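Glycine oxidase (Bacillus cereus ATCC 14579, PDB 7CYX) probably oxidises glycine with molecular oxygen to glyoxylate, hydrogen peroxide and ammonium, using a bound flavin-adenine dinucleotide. Local coordinates at residues 18-22 against 341-346; 239-243 against 292-296. All coordinates share one frame; numbering follows the deposited sequence.

Contact 1: 18-22 against 341-346; sequences SVAHF and SPISGQ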
loop_
_atom_site.group_PDB
_atom_site.type_symbol
_atom_site.label_atom_id
_atom_site.label_comp_id
_atom_site.label_asym_id
_atom_site.label_seq_id
_atom_site.Cartn_x
_atom_site.Cartn_y
_atom_site.Cartn_z
ATOM N N SER A 18 -2.384 -3.643 17.598
ATOM C CA SER A 18 -1.543 -4.842 17.772
ATOM C C SER A 18 -2.187 -5.756 18.812
ATOM O O SER A 18 -2.343 -6.935 18.593
ATOM C CB SER A 18 -0.127 -4.515 18.152
ATOM O OG SER A 18 0.614 -5.683 18.489
ATOM N N VAL A 19 -2.597 -5.169 19.937
ATOM C CA VAL A 19 -3.276 -5.914 20.986
ATOM C C VAL A 19 -4.533 -6.573 20.388
ATOM O O VAL A 19 -4.794 -7.743 20.606
ATOM C CB VAL A 19 -3.582 -4.989 22.184
ATOM C CG1 VAL A 19 -4.446 -5.664 23.229
ATOM C CG2 VAL A 19 -2.302 -4.468 22.841
ATOM N N ALA A 20 -5.316 -5.812 19.615
ATOM C CA ALA A 20 -6.525 -6.328 18.999
ATOM C C ALA A 20 -6.181 -7.571 18.166
ATOM O O ALA A 20 -6.836 -8.564 18.270
ATOM C CB ALA A 20 -7.182 -5.257 18.164
ATOM N N HIS A 21 -5.114 -7.491 17.362
ATOM C CA HIS A 21 -4.705 -8.573 16.471
ATOM C C HIS A 21 -4.471 -9.872 17.246
ATOM O O HIS A 21 -5.055 -10.866 16.912
ATOM C CB HIS A 21 -3.438 -8.215 15.695
ATOM C CG HIS A 21 -2.763 -9.396 15.075
ATOM N ND1 HIS A 21 -3.228 -9.987 13.918
ATOM C CD2 HIS A 21 -1.691 -10.120 15.462
ATOM C CE1 HIS A 21 -2.458 -11.016 13.607
ATOM N NE2 HIS A 21 -1.503 -11.118 14.541
ATOM N N PHE A 22 -3.572 -9.845 18.239
ATOM C CA PHE A 22 -3.132 -11.046 18.949
ATOM C C PHE A 22 -4.280 -11.686 19.743
ATOM O O PHE A 22 -4.359 -12.913 19.771
ATOM C CB PHE A 22 -1.931 -10.753 19.850
ATOM C CG PHE A 22 -0.657 -10.534 19.085
ATOM C CD1 PHE A 22 0.093 -11.612 18.629
ATOM C CD2 PHE A 22 -0.239 -9.252 18.756
ATOM C CE1 PHE A 22 1.255 -11.407 17.900
ATOM C CE2 PHE A 22 0.912 -9.049 18.008
ATOM C CZ PHE A 22 1.669 -10.124 17.595
ATOM N N SER A 341 5.611 -2.754 18.745
ATOM C CA SER A 341 4.204 -3.043 18.695
ATOM C C SER A 341 3.984 -4.552 18.752
ATOM O O SER A 341 3.186 -4.996 19.582
ATOM C CB SER A 341 3.477 -2.367 17.542
ATOM O OG SER A 341 4.060 -2.638 16.287
ATOM N N PRO A 342 4.680 -5.389 17.935
ATOM C CA PRO A 342 4.495 -6.844 17.983
ATOM C C PRO A 342 4.741 -7.456 19.371
ATOM O O PRO A 342 3.851 -8.131 19.885
ATOM C CB PRO A 342 5.496 -7.391 16.954
ATOM C CG PRO A 342 5.667 -6.236 16.001
ATOM C CD PRO A 342 5.645 -5.011 16.895
ATOM N N ILE A 343 5.900 -7.177 19.996
ATOM C CA ILE A 343 6.169 -7.734 21.346
ATOM C C ILE A 343 5.109 -7.247 22.345
ATOM O O ILE A 343 4.739 -7.995 23.257
ATOM C CB ILE A 343 7.600 -7.449 21.841
ATOM C CG1 ILE A 343 7.915 -8.263 23.099
ATOM C CG2 ILE A 343 7.834 -5.965 22.073
ATOM C CD1 ILE A 343 7.546 -9.733 23.005
ATOM N N SER A 344 4.591 -6.025 22.160
ATOM C CA SER A 344 3.623 -5.444 23.105
ATOM C C SER A 344 2.275 -6.174 23.033
ATOM O O SER A 344 1.649 -6.462 24.060
ATOM C CB SER A 344 3.445 -3.961 22.868
ATOM O OG SER A 344 4.663 -3.272 23.104
ATOM N N GLY A 345 1.812 -6.432 21.807
ATOM C CA GLY A 345 0.557 -7.127 21.591
ATOM C C GLY A 345 0.614 -8.558 22.085
ATOM O O GLY A 345 -0.319 -9.036 22.770
ATOM N N GLN A 346 1.705 -9.245 21.721
ATOM C CA GLN A 346 1.912 -10.625 22.088
ATOM C C GLN A 346 1.867 -10.715 23.616
ATOM O O GLN A 346 1.100 -11.512 24.175
ATOM C CB GLN A 346 3.234 -11.128 21.505
ATOM C CG GLN A 346 3.338 -12.644 21.428
ATOM C CD GLN A 346 4.499 -13.077 20.571
ATOM O OE1 GLN A 346 5.657 -12.856 20.917
ATOM N NE2 GLN A 346 4.196 -13.691 19.435
#
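Gly345 takes the oncoming side chains of Ser18 and Phe22 directly on its backbone, and here the two helices pack most tightly: CA of Val19 lies only 4.1 Å from CA of Gly345. The segment axes approach to 7.9 Å at a signed crossing angle of -52°. Having no side chain, Gly345 presents its CA 3.4 Å from Ser18 OG and its C 3.5 Å from Phe22 CD2. With chi1 at 172° the Ser18 hydroxyl swings to the carbonyl-carbon side of its residue, where OG donates to Ser341 O at 2.9 Å from above the carbonyl plane. That oxygen also accepts Gly345 N, so two donors grip it. The Phe22 ring is sandwiched: Gln346 N lies over one face near the rim, and His21 CD2 over the centre of the opposite face. The partly exposed end is looser: Gln346 CB sits over the Phe22 ring face, 4.3 Å from the centroid, as a CH-pi contact, and the Gln346 side-chain amide is turned 68° from the ring. Ser341 OG bonds to Ile338 O, beside the FAD-binding Val14 and Ile15. Helix 14-25 of the Rossmann-type FAD-binding fold thus meets helix 341-352, while helices 155-168, 61-70 and 73-84 pack around the pair.

Contact 2: 239-243 against 292-296; sequences KQLLK and LPALK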
loop_
_atom_site.group_PDB
_atom_site.type_symbol
_atom_site.label_atom_id
_atom_site.label_comp_id
_atom_site.label_asym_id
_atom_site.label_seq_id
_atom_site.Cartn_x
_atom_site.Cartn_y
_atom_site.Cartn_z
ATOM N N LYS A 239 14.966 9.397 -8.976
ATOM C CA LYS A 239 16.285 8.802 -8.860
ATOM C C LYS A 239 16.267 7.793 -7.710
ATOM O O LYS A 239 15.421 7.879 -6.829
ATOM C CB LYS A 239 17.358 9.868 -8.625
ATOM C CG LYS A 239 17.488 10.925 -9.709
ATOM C CD LYS A 239 18.183 12.191 -9.221
ATOM C CE LYS A 239 18.562 13.143 -10.338
ATOM N NZ LYS A 239 19.041 14.441 -9.803
ATOM N N GLN A 240 17.215 6.850 -7.760
ATOM C CA GLN A 240 17.474 5.875 -6.707
ATOM C C GLN A 240 18.384 6.512 -5.652
ATOM O O GLN A 240 19.571 6.228 -5.589
ATOM C CB GLN A 240 18.153 4.638 -7.305
ATOM C CG GLN A 240 17.193 3.517 -7.695
ATOM C CD GLN A 240 17.557 2.222 -7.002
ATOM O OE1 GLN A 240 18.696 1.750 -7.055
ATOM N NE2 GLN A 240 16.588 1.641 -6.315
ATOM N N LEU A 241 17.816 7.386 -4.823
ATOM C CA LEU A 241 18.623 8.348 -4.036
ATOM C C LEU A 241 19.282 7.670 -2.826
ATOM O O LEU A 241 20.390 8.021 -2.474
ATOM C CB LEU A 241 17.743 9.531 -3.603
ATOM C CG LEU A 241 17.598 10.671 -4.610
ATOM C CD1 LEU A 241 16.882 11.854 -3.982
ATOM C CD2 LEU A 241 18.948 11.104 -5.170
ATOM N N LEU A 242 18.541 6.767 -2.174
ATOM C CA LEU A 242 18.963 5.955 -1.038
ATOM C C LEU A 242 18.340 4.580 -1.222
ATOM O O LEU A 242 17.167 4.499 -1.571
ATOM C CB LEU A 242 18.413 6.526 0.273
ATOM C CG LEU A 242 19.312 7.447 1.086
ATOM C CD1 LEU A 242 18.617 7.805 2.391
ATOM C CD2 LEU A 242 20.662 6.806 1.358
ATOM N N LYS A 243 19.113 3.537 -0.921
ATOM C CA LYS A 243 18.638 2.156 -0.872
ATOM C C LYS A 243 18.120 1.884 0.547
ATOM O O LYS A 243 17.092 1.258 0.742
ATOM C CB LYS A 243 19.785 1.203 -1.254
ATOM C CG LYS A 243 19.481 0.160 -2.328
ATOM C CD LYS A 243 20.646 -0.792 -2.628
ATOM C CE LYS A 243 20.636 -2.073 -1.802
ATOM N NZ LYS A 243 19.755 -3.124 -2.378
ATOM N N LEU A 292 22.597 14.769 1.808
ATOM C CA LEU A 292 22.066 14.210 0.562
ATOM C C LEU A 292 21.598 15.361 -0.319
ATOM O O LEU A 292 20.402 15.633 -0.413
ATOM C CB LEU A 292 20.908 13.254 0.885
ATOM C CG LEU A 292 20.710 12.081 -0.066
ATOM C CD1 LEU A 292 19.397 11.352 0.214
ATOM C CD2 LEU A 292 20.759 12.542 -1.499
ATOM N N PRO A 293 22.541 16.055 -0.988
ATOM C CA PRO A 293 22.247 17.284 -1.725
ATOM C C PRO A 293 21.211 17.150 -2.853
ATOM O O PRO A 293 20.451 18.081 -3.104
ATOM C CB PRO A 293 23.597 17.679 -2.337
ATOM C CG PRO A 293 24.630 16.991 -1.474
ATOM C CD PRO A 293 23.970 15.708 -1.017
ATOM N N ALA A 294 21.167 16.004 -3.527
ATOM C CA ALA A 294 20.221 15.843 -4.620
ATOM C C ALA A 294 18.772 16.084 -4.157
ATOM O O ALA A 294 17.899 16.204 -5.009
ATOM C CB ALA A 294 20.346 14.481 -5.248
ATOM N N LEU A 295 18.505 16.135 -2.839
ATOM C CA LEU A 295 17.138 16.336 -2.353
ATOM C C LEU A 295 16.652 17.755 -2.695
ATOM O O LEU A 295 15.466 18.032 -2.587
ATOM C CB LEU A 295 17.052 16.081 -0.849
ATOM C CG LEU A 295 16.954 14.617 -0.423
ATOM C CD1 LEU A 295 17.168 14.477 1.079
ATOM C CD2 LEU A 295 15.614 14.004 -0.824
ATOM N N LYS A 296 17.574 18.628 -3.114
ATOM C CA LYS A 296 17.269 19.992 -3.511
ATOM C C LYS A 296 16.322 19.996 -4.711
ATOM O O LYS A 296 15.431 20.832 -4.748
ATOM C CB LYS A 296 18.557 20.748 -3.836
ATOM C CG LYS A 296 19.362 21.195 -2.623
ATOM C CD LYS A 296 20.767 21.644 -2.979
ATOM C CE LYS A 296 21.366 22.597 -1.966
ATOM N NZ LYS A 296 22.841 22.510 -1.946
HETATM O O HOH W 1 17.423 15.338 -7.267
#
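Leu241 reaches from the loop between strands 225-236 and 246-248 onto a short 3-10 turn in the connection from helix 278-291 to strand 299-311. CD2 of Leu241 rests 3.7 Å from CB of Ala294, while CD1 of Leu241 meets CD2 of Leu295 at 4.0 Å. A chi1 near -85° turns CG away from the carbonyl carbon and brings both methyls to the turn. Alongside, the branch carbon CG of Leu242 is 4.0 Å from CD1 of Leu292, the two side chains passing at a slant. CD2 of Leu241 also lies 4.3 Å from CD2 of Leu292, which joins the pairs into one cluster. No direct hydrogen bond joins the segments. Farther out, a water accepts from Lys239 NZ at 3.1 Å and donates to Ala294 O at 2.5 Å, a short and hence approximate distance; it appears to bridge the exposed lysine to the backbone of the turn. Gln240 centres an inverse gamma turn just before Leu241. Tyr261 OH holds Leu241 N, and Glu134 OE2 holds Lys243 N. Ile253 of strand 251-256 touches Leu242, Leu292 and Leu295, placing the cluster against the large mixed sheet, and Tyr136 packs on Leu241 and Leu292. Since the segments meet through methyl and methine carbons, with 226 Å² buried between them, their direct association probably rests on the burial of apolar surface.

Contact 1 and contact 2 lie on opposite sides of the chain's centre, their own centres 35 Å apart and their nearest atoms about 20 Å apart without touching. Both bury most of their touching residues, yet contact 1 is nearer the middle, about 12 Å from the chain's centre against 26 Å for contact 2. The first joins two helices near the FAD; the second joins loops beside the eight-stranded mixed sheet, with exposed lysines close by. They share no helix or strand. Contact 1 combines close backbone approach, a hydrogen bond and an aromatic ring, whereas contact 2 relies on aliphatic side chains and a water bridge. In sequence, contact 2 is nested within the loop that contact 1 closes.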